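PDB 1B7G: protein (glyceraldehyde 3-phosphate dehydrogenase) from Sulfolobus solfataricus, which catalyses the phosphorylating oxidation of D-glyceraldehyde 3-phosphate in glycolysis, using NADP in preference to NAD. Local coordinates for residues 140-145 with 301-306; 162-167 with 191-196; 282-287 with 293-298. The protein carries 1 engineered substitution. One frame throughout, in Å; residues are numbered along the deposited sequence.

Interaction 1 of 3, residues 140-145 with 301-306; sequences NTTALL and ESIVVP. With SO4 (sulfate ion), chain C.
Three groups grip oxygen O2 of the chain C sulfate: Asn140 ND2, which donates to it over 2.9 Å, and, from farther along the chain, His193 NE2 and Arg166 NE. The backbone adds its own hold, since Asn140 N points its hydrogen at sulfate O3, 2.8 Å away and nearly straight (162°). That amide belongs to the first turn of helix 139-152, whose positive end would probably favour an anion here. The Asn140 amide group cannot easily flip, because its OD1 accepts from His221 NE2 while ND2 serves the sulfate.

Within the same opening turn, Thr142 and Ala143 meet the 301-306 segment through buried carbon. Ile303 reaches out fully extended, CG1 anti to the backbone N (chi1 -180°), and its tip CD1 lies 3.8 Å from Ala143 CB. Thr142 lies antiparallel beside it, with CG2 at 3.9 Å from Ile303 CG1. The other branch of the same threonine, OG1, bonds back to Ser138 O and meets only a methyl across the contact, Val304 CG1 at 3.6 Å. Val304 also leans on Ile12, and Ile303 on Cys139, the probable nucleophile. This is the active-site junction of glyceraldehyde-3-phosphate dehydrogenases, where the helix headed by the catalytic cysteine packs against the start of the helix that returns to the Rossmann-type cofactor domain.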
# COMPACT_ATOMS: atom_id res chain seq x y z
N ASN A 140 -13.18 -10.96 -11.02
CA ASN A 140 -14.42 -10.22 -11.34
C ASN A 140 -15.60 -11.16 -11.39
O ASN A 140 -16.71 -10.75 -11.07
CB ASN A 140 -14.23 -9.44 -12.66
CG ASN A 140 -13.38 -8.19 -12.40
OD1 ASN A 140 -13.63 -7.46 -11.44
ND2 ASN A 140 -12.39 -7.94 -13.22
N THR A 141 -15.37 -12.46 -11.69
CA THR A 141 -16.51 -13.39 -11.68
C THR A 141 -17.00 -13.54 -10.24
O THR A 141 -18.19 -13.61 -9.93
CB THR A 141 -16.12 -14.75 -12.25
OG1 THR A 141 -15.51 -14.59 -13.54
CG2 THR A 141 -17.37 -15.63 -12.42
N THR A 142 -16.01 -13.64 -9.33
CA THR A 142 -16.35 -13.74 -7.90
C THR A 142 -17.19 -12.59 -7.43
O THR A 142 -18.15 -12.76 -6.66
CB THR A 142 -15.09 -13.85 -7.03
OG1 THR A 142 -14.35 -15.05 -7.36
CG2 THR A 142 -15.43 -13.91 -5.55
N ALA A 143 -16.81 -11.34 -7.81
CA ALA A 143 -17.54 -10.18 -7.32
C ALA A 143 -18.98 -10.20 -7.87
O ALA A 143 -19.90 -9.90 -7.12
CB ALA A 143 -16.81 -8.89 -7.72
N LEU A 144 -19.14 -10.65 -9.10
CA LEU A 144 -20.51 -10.73 -9.68
C LEU A 144 -21.35 -11.80 -8.94
O LEU A 144 -22.50 -11.57 -8.61
CB LEU A 144 -20.38 -11.07 -11.15
CG LEU A 144 -20.07 -9.97 -12.19
CD1 LEU A 144 -19.51 -10.64 -13.43
CD2 LEU A 144 -21.33 -9.18 -12.53
N LEU A 145 -20.77 -12.97 -8.65
CA LEU A 145 -21.47 -14.02 -7.92
C LEU A 145 -21.85 -13.64 -6.51
O LEU A 145 -23.00 -13.88 -6.12
CB LEU A 145 -20.64 -15.33 -7.91
CG LEU A 145 -20.60 -15.97 -9.31
CD1 LEU A 145 -19.54 -17.06 -9.36
CD2 LEU A 145 -22.00 -16.46 -9.65
N GLU A 301 -6.27 -7.99 -6.21
CA GLU A 301 -5.18 -8.76 -5.58
C GLU A 301 -5.67 -9.69 -4.47
O GLU A 301 -4.96 -10.66 -4.15
CB GLU A 301 -4.15 -7.78 -5.02
CG GLU A 301 -3.45 -6.97 -6.15
CD GLU A 301 -2.52 -5.94 -5.46
OE1 GLU A 301 -3.04 -5.03 -4.78
OE2 GLU A 301 -1.31 -6.10 -5.57
N SER A 302 -6.79 -9.39 -3.87
CA SER A 302 -7.24 -10.15 -2.70
C SER A 302 -8.63 -10.75 -2.70
O SER A 302 -8.88 -11.54 -1.76
CB SER A 302 -7.14 -9.19 -1.50
OG SER A 302 -8.06 -8.15 -1.52
N ILE A 303 -9.56 -10.36 -3.54
CA ILE A 303 -10.92 -10.88 -3.45
C ILE A 303 -11.03 -12.39 -3.42
O ILE A 303 -11.82 -12.89 -2.59
CB ILE A 303 -11.85 -10.30 -4.55
CG1 ILE A 303 -13.25 -10.90 -4.36
CG2 ILE A 303 -11.24 -10.58 -5.94
CD1 ILE A 303 -14.35 -10.12 -5.11
N VAL A 304 -10.18 -13.14 -4.11
CA VAL A 304 -10.32 -14.59 -4.11
C VAL A 304 -9.61 -15.29 -2.95
O VAL A 304 -9.75 -16.52 -2.84
CB VAL A 304 -9.96 -15.28 -5.43
CG1 VAL A 304 -10.86 -14.80 -6.56
CG2 VAL A 304 -8.50 -15.17 -5.83
N VAL A 305 -8.85 -14.59 -2.15
CA VAL A 305 -8.16 -15.23 -1.02
C VAL A 305 -9.07 -15.98 -0.08
O VAL A 305 -8.88 -17.21 0.03
CB VAL A 305 -7.26 -14.18 -0.32
CG1 VAL A 305 -6.58 -14.72 0.93
CG2 VAL A 305 -6.20 -13.78 -1.36
N PRO A 306 -10.10 -15.41 0.53
CA PRO A 306 -11.03 -16.12 1.38
C PRO A 306 -11.75 -17.23 0.65
O PRO A 306 -11.93 -18.34 1.22
CB PRO A 306 -11.94 -15.07 1.98
CG PRO A 306 -11.86 -13.93 1.00
CD PRO A 306 -10.49 -13.98 0.38
S SO4 C . -11.10 -11.21 -14.55
O1 SO4 C . -9.71 -11.31 -14.98
O2 SO4 C . -11.72 -9.91 -15.17
O3 SO4 C . -11.37 -11.10 -13.12
O4 SO4 C . -11.78 -12.39 -15.11

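Interaction 2 of 3, residues 162-167 with 191-196. With SO4 (sulfate ion), chain C; SO4 (sulfate ion), chain D; SO4 (sulfate ion), chain F; SO4 (sulfate ion), chain H.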
# COMPACT_ATOMS: atom_id res chain seq x y z
N ALA A 162 -23.85 -6.50 -17.35
CA ALA A 162 -22.82 -5.80 -16.61
C ALA A 162 -21.69 -5.36 -17.57
O ALA A 162 -21.39 -6.02 -18.53
CB ALA A 162 -22.19 -6.71 -15.54
N THR A 163 -21.14 -4.24 -17.18
CA THR A 163 -19.94 -3.71 -17.80
C THR A 163 -18.82 -3.66 -16.74
O THR A 163 -18.98 -3.16 -15.65
CB THR A 163 -20.26 -2.32 -18.35
OG1 THR A 163 -20.88 -2.43 -19.63
CG2 THR A 163 -18.98 -1.50 -18.50
N ILE A 164 -17.70 -4.27 -17.11
CA ILE A 164 -16.52 -4.39 -16.28
C ILE A 164 -15.35 -3.56 -16.80
O ILE A 164 -14.80 -3.79 -17.87
CB ILE A 164 -16.09 -5.86 -16.14
CG1 ILE A 164 -17.22 -6.70 -15.50
CG2 ILE A 164 -14.87 -6.00 -15.21
CD1 ILE A 164 -17.00 -8.18 -15.74
N VAL A 165 -14.93 -2.61 -15.97
CA VAL A 165 -13.75 -1.80 -16.27
C VAL A 165 -12.53 -2.42 -15.55
O VAL A 165 -12.48 -2.31 -14.34
CB VAL A 165 -13.96 -0.36 -15.78
CG1 VAL A 165 -12.67 0.47 -15.97
CG2 VAL A 165 -15.18 0.24 -16.47
N ARG A 166 -11.67 -3.08 -16.29
CA ARG A 166 -10.54 -3.79 -15.64
C ARG A 166 -9.31 -2.92 -15.47
O ARG A 166 -8.91 -2.17 -16.39
CB ARG A 166 -10.22 -5.05 -16.43
CG ARG A 166 -11.35 -5.92 -16.86
CD ARG A 166 -11.04 -7.28 -17.45
NE ARG A 166 -10.11 -8.08 -16.64
CZ ARG A 166 -8.80 -8.10 -16.76
NH1 ARG A 166 -8.20 -7.41 -17.73
NH2 ARG A 166 -8.07 -8.83 -15.91
N ARG A 167 -8.65 -3.04 -14.31
CA ARG A 167 -7.33 -2.39 -14.14
C ARG A 167 -6.39 -3.11 -15.08
O ARG A 167 -6.59 -4.32 -15.34
CB ARG A 167 -6.93 -2.45 -12.65
CG ARG A 167 -6.67 -3.92 -12.17
CD ARG A 167 -5.20 -4.20 -12.32
NE ARG A 167 -4.69 -5.50 -11.93
CZ ARG A 167 -4.76 -6.59 -12.68
NH1 ARG A 167 -5.37 -6.56 -13.88
NH2 ARG A 167 -4.26 -7.75 -12.25
N SER A 191 -17.99 -10.84 -22.75
CA SER A 191 -16.64 -11.25 -22.28
C SER A 191 -16.82 -12.60 -21.55
O SER A 191 -17.94 -13.03 -21.29
CB SER A 191 -16.09 -10.21 -21.34
OG SER A 191 -16.99 -9.96 -20.27
N HIS A 192 -15.74 -13.23 -21.09
CA HIS A 192 -15.76 -14.54 -20.49
C HIS A 192 -16.50 -14.58 -19.15
O HIS A 192 -16.82 -15.67 -18.71
CB HIS A 192 -14.32 -15.07 -20.32
CG HIS A 192 -13.54 -14.43 -19.21
ND1 HIS A 192 -13.68 -14.86 -17.90
CD2 HIS A 192 -12.64 -13.41 -19.18
CE1 HIS A 192 -12.94 -14.12 -17.11
NE2 HIS A 192 -12.27 -13.27 -17.84
N HIS A 193 -16.66 -13.44 -18.48
CA HIS A 193 -17.33 -13.37 -17.21
C HIS A 193 -18.69 -14.04 -17.19
O HIS A 193 -18.98 -14.74 -16.21
CB HIS A 193 -17.46 -11.90 -16.76
CG HIS A 193 -16.09 -11.26 -16.84
ND1 HIS A 193 -15.56 -10.75 -18.00
CD2 HIS A 193 -15.12 -11.16 -15.91
CE1 HIS A 193 -14.33 -10.32 -17.77
NE2 HIS A 193 -14.02 -10.56 -16.49
N ALA A 194 -19.50 -13.85 -18.25
CA ALA A 194 -20.85 -14.39 -18.25
C ALA A 194 -20.86 -15.91 -18.19
O ALA A 194 -21.48 -16.49 -17.31
CB ALA A 194 -21.65 -13.83 -19.43
N LYS A 195 -20.09 -16.55 -19.04
CA LYS A 195 -19.89 -17.98 -19.01
C LYS A 195 -19.37 -18.42 -17.63
O LYS A 195 -19.91 -19.36 -17.07
CB LYS A 195 -18.90 -18.39 -20.08
CG LYS A 195 -18.82 -19.88 -20.31
CD LYS A 195 -17.70 -20.30 -21.26
CE LYS A 195 -18.03 -21.73 -21.73
NZ LYS A 195 -16.90 -22.42 -22.40
N ASP A 196 -18.40 -17.69 -17.09
CA ASP A 196 -17.87 -18.06 -15.77
C ASP A 196 -18.92 -17.96 -14.70
O ASP A 196 -18.99 -18.91 -13.90
CB ASP A 196 -16.58 -17.34 -15.44
CG ASP A 196 -15.46 -17.72 -16.41
OD1 ASP A 196 -15.71 -18.66 -17.19
OD2 ASP A 196 -14.42 -17.06 -16.49
S SO4 C . -11.10 -11.21 -14.55
O1 SO4 C . -9.71 -11.31 -14.98
O2 SO4 C . -11.72 -9.91 -15.17
O3 SO4 C . -11.37 -11.10 -13.12
O4 SO4 C . -11.78 -12.39 -15.11
S SO4 D . -4.61 -9.90 -15.20
O1 SO4 D . -3.34 -9.83 -14.38
O2 SO4 D . -5.09 -8.53 -15.48
O3 SO4 D . -5.59 -10.61 -14.31
O4 SO4 D . -4.35 -10.64 -16.45
S SO4 F . -12.51 -13.24 -23.20
O1 SO4 F . -11.48 -14.08 -22.49
O2 SO4 F . -11.77 -12.20 -24.01
O3 SO4 F . -13.39 -12.54 -22.19
O4 SO4 F . -13.30 -14.11 -24.13
S SO4 H . -14.04 -22.56 -20.48
O1 SO4 H . -14.67 -23.82 -21.05
O2 SO4 H . -12.64 -22.46 -20.99
O3 SO4 H . -14.07 -22.57 -19.00
O4 SO4 H . -14.85 -21.40 -21.02
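Ile164 meets His193 where strand 157-167 of the catalytic-domain sheet runs beneath the start of helix 193-198, and the two contribute to the anion sites of the active site. The methyl CD1 of Ile164 sits over one face of the imidazole in a CH-pi contact, 3.5 Å from the ring centroid and 16° off its normal. On the opposite face lies His192 NE2, so the His193 ring is held between the two.

Two residues on, Arg166 also points toward the helix. Its chain bends at chi3 (50°), which brings NE round to oxygen O2 of the chain C sulfate at 2.8 Å. Arg166 NH2 is shared between two anions, bonding to O1 of that sulfate and, at 3.0 Å, to O2 of the chain D sulfate, while NH1 forms a salt bridge with Asp185. Arg167 then takes the chain D sulfate by its guanidinium edge, NH1 lying 2.6 Å from O2 and NH2 bonding to O1, and pairs through NE with Asp170. The two sulfates, probably from the crystallisation liquor, lie among the residues of the inorganic-phosphate site (chain C) and of the substrate-phosphate site (chain D), consistent with their standing in for phosphate.

On the helix side, His192 ND1 donates to Asp196 OD2 at 2.7 Å, from above the carboxylate plane. The ring of His193 has its rotation fixed from both nitrogens: ND1 and Ser191 OG share a hydrogen bond of 2.8 Å, and NE2 donates to O2 of the chain C sulfate at 2.7 Å, almost perfectly straight at 176°.

Interaction 3 of 3, residues 282-287 with 293-298; sequences SDSIYV and MLMYAV
This is the beta hairpin made by strands 278-288 and 291-298 of the catalytic-domain sheet, taken at the place where the first strand is interrupted. Tyr286 and Met293 form a regular antiparallel hydrogen-bonded pair: Tyr286 N donates to Met293 O at 2.8 Å, and Met293 N returns a bond to Tyr286 O at 2.7 Å.

Before that pair the backbone of 282-284 coils away from the neighbouring strand, and a side chain bonds to that strand here. With OG lying between its own backbone N and carbonyl carbon (chi1 82°), Ser284 accepts the N-H of Met295 at 2.8 Å, close to straight (165°). The same OG is also bonded to Phe281 O, which pins the hydroxyl from a second direction. With an alanine here, the Met295 N-H would probably be left without its acceptor, and Phe281 O would lose its bond to the hydroxyl. Packing is tight at this point, Ser284 CB and Met295 CG coming within 3.3 Å. A weaker backbone touch lies next door, where the CA-H of Leu294 points at Ser284 O.

Ile285 CG1 runs alongside Leu294 CB, 4.1 Å away, and Leu294 in turn packs on Ile223. Tyr286 and Met293 lie side by side on one face of the sheet in a Met-aromatic contact. Met293 SD stays 5.4 Å from the centroid of the Tyr286 ring, and the methyl CE, swung round by the bend at chi3, approaches obliquely to 3.5 Å from Tyr286 CE1.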
# COMPACT_ATOMS: atom_id res chain seq x y z
N SER A 282 -22.86 2.97 -2.16
CA SER A 282 -24.20 3.06 -1.65
C SER A 282 -25.08 4.13 -2.27
O SER A 282 -26.27 3.82 -2.51
CB SER A 282 -24.23 3.18 -0.11
OG SER A 282 -23.82 4.45 0.32
N ASP A 283 -24.52 5.20 -2.79
CA ASP A 283 -25.31 6.18 -3.54
C ASP A 283 -25.64 5.66 -4.93
O ASP A 283 -26.53 6.25 -5.55
CB ASP A 283 -24.50 7.49 -3.71
CG ASP A 283 -24.51 8.35 -2.47
OD1 ASP A 283 -25.03 7.94 -1.42
OD2 ASP A 283 -23.98 9.49 -2.53
N SER A 284 -24.98 4.61 -5.39
CA SER A 284 -25.20 4.02 -6.67
C SER A 284 -26.49 3.09 -6.71
O SER A 284 -26.94 2.81 -7.81
CB SER A 284 -24.03 3.22 -7.22
OG SER A 284 -23.95 1.91 -6.73
N ILE A 285 -26.84 2.55 -5.57
CA ILE A 285 -27.92 1.61 -5.45
C ILE A 285 -29.25 2.21 -5.88
O ILE A 285 -29.92 2.94 -5.17
CB ILE A 285 -28.03 0.99 -4.04
CG1 ILE A 285 -26.71 0.22 -3.73
CG2 ILE A 285 -29.23 0.04 -4.03
CD1 ILE A 285 -26.68 -0.20 -2.23
N TYR A 286 -29.65 1.79 -7.08
CA TYR A 286 -30.90 2.25 -7.70
C TYR A 286 -31.90 1.12 -7.85
O TYR A 286 -31.69 0.16 -8.60
CB TYR A 286 -30.53 2.87 -9.04
CG TYR A 286 -31.66 3.29 -9.93
CD1 TYR A 286 -32.45 2.37 -10.61
CD2 TYR A 286 -31.93 4.63 -10.12
CE1 TYR A 286 -33.49 2.78 -11.43
CE2 TYR A 286 -32.96 5.06 -10.94
CZ TYR A 286 -33.73 4.13 -11.60
OH TYR A 286 -34.75 4.58 -12.40
N VAL A 287 -33.01 1.21 -7.12
CA VAL A 287 -34.06 0.20 -7.14
C VAL A 287 -35.36 0.84 -7.60
O VAL A 287 -35.82 1.82 -7.03
CB VAL A 287 -34.26 -0.41 -5.74
CG1 VAL A 287 -35.29 -1.53 -5.82
CG2 VAL A 287 -32.93 -0.87 -5.15
N MET A 293 -29.97 -1.15 -10.28
CA MET A 293 -28.71 -0.73 -10.89
C MET A 293 -27.76 -0.35 -9.74
O MET A 293 -28.26 0.00 -8.70
CB MET A 293 -28.89 0.42 -11.87
CG MET A 293 -29.18 -0.01 -13.30
SD MET A 293 -29.56 1.36 -14.43
CE MET A 293 -31.17 1.82 -13.83
N LEU A 294 -26.48 -0.62 -9.88
CA LEU A 294 -25.48 -0.20 -8.89
C LEU A 294 -24.06 -0.34 -9.47
O LEU A 294 -23.80 -0.99 -10.50
CB LEU A 294 -25.63 -0.93 -7.56
CG LEU A 294 -25.54 -2.47 -7.62
CD1 LEU A 294 -24.11 -2.93 -7.51
CD2 LEU A 294 -26.41 -3.09 -6.52
N MET A 295 -23.07 0.21 -8.78
CA MET A 295 -21.68 0.03 -9.25
C MET A 295 -20.82 -0.33 -8.04
O MET A 295 -21.14 0.03 -6.89
CB MET A 295 -21.17 1.36 -9.89
CG MET A 295 -21.20 2.46 -8.83
SD MET A 295 -20.37 3.94 -9.34
CE MET A 295 -21.43 4.65 -10.54
N TYR A 296 -19.73 -1.03 -8.31
CA TYR A 296 -18.86 -1.44 -7.20
C TYR A 296 -17.42 -1.55 -7.66
O TYR A 296 -17.12 -1.72 -8.87
CB TYR A 296 -19.42 -2.73 -6.54
CG TYR A 296 -19.64 -3.92 -7.44
CD1 TYR A 296 -18.56 -4.72 -7.85
CD2 TYR A 296 -20.89 -4.29 -7.86
CE1 TYR A 296 -18.78 -5.81 -8.67
CE2 TYR A 296 -21.12 -5.40 -8.65
CZ TYR A 296 -20.06 -6.14 -9.08
OH TYR A 296 -20.26 -7.21 -9.91
N ALA A 297 -16.51 -1.46 -6.67
CA ALA A 297 -15.10 -1.69 -6.93
C ALA A 297 -14.69 -3.10 -6.54
O ALA A 297 -15.28 -3.70 -5.62
CB ALA A 297 -14.21 -0.67 -6.20
N VAL A 298 -13.66 -3.65 -7.17
CA VAL A 298 -13.15 -4.98 -6.84
C VAL A 298 -11.62 -4.90 -6.67
O VAL A 298 -10.93 -4.47 -7.58
CB VAL A 298 -13.46 -6.00 -7.93
CG1 VAL A 298 -12.90 -7.38 -7.61
CG2 VAL A 298 -14.99 -6.12 -8.20

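Overall arrangement
From the N terminus, the chain first completes the parallel cofactor-domain sheet and then enters helix 139-152, where interaction 1 opens. Strand 157-167 follows directly, and interaction 2 closes a short loop onto helix 193-198. The chain goes on through the mixed sheet to the hairpin of interaction 3, and at 301-306 it finally closes interaction 1. Interactions 2 and 3 therefore follow one another in series, both enclosed by the long loop of interaction 1. Interaction 1 ties the cysteine helix to the segment leading back to the cofactor domain, interaction 2 strand 157-167 to helix 193-198, and interaction 3 the two hairpin strands. Interactions 2 and 3 do not touch but reach the same sheet.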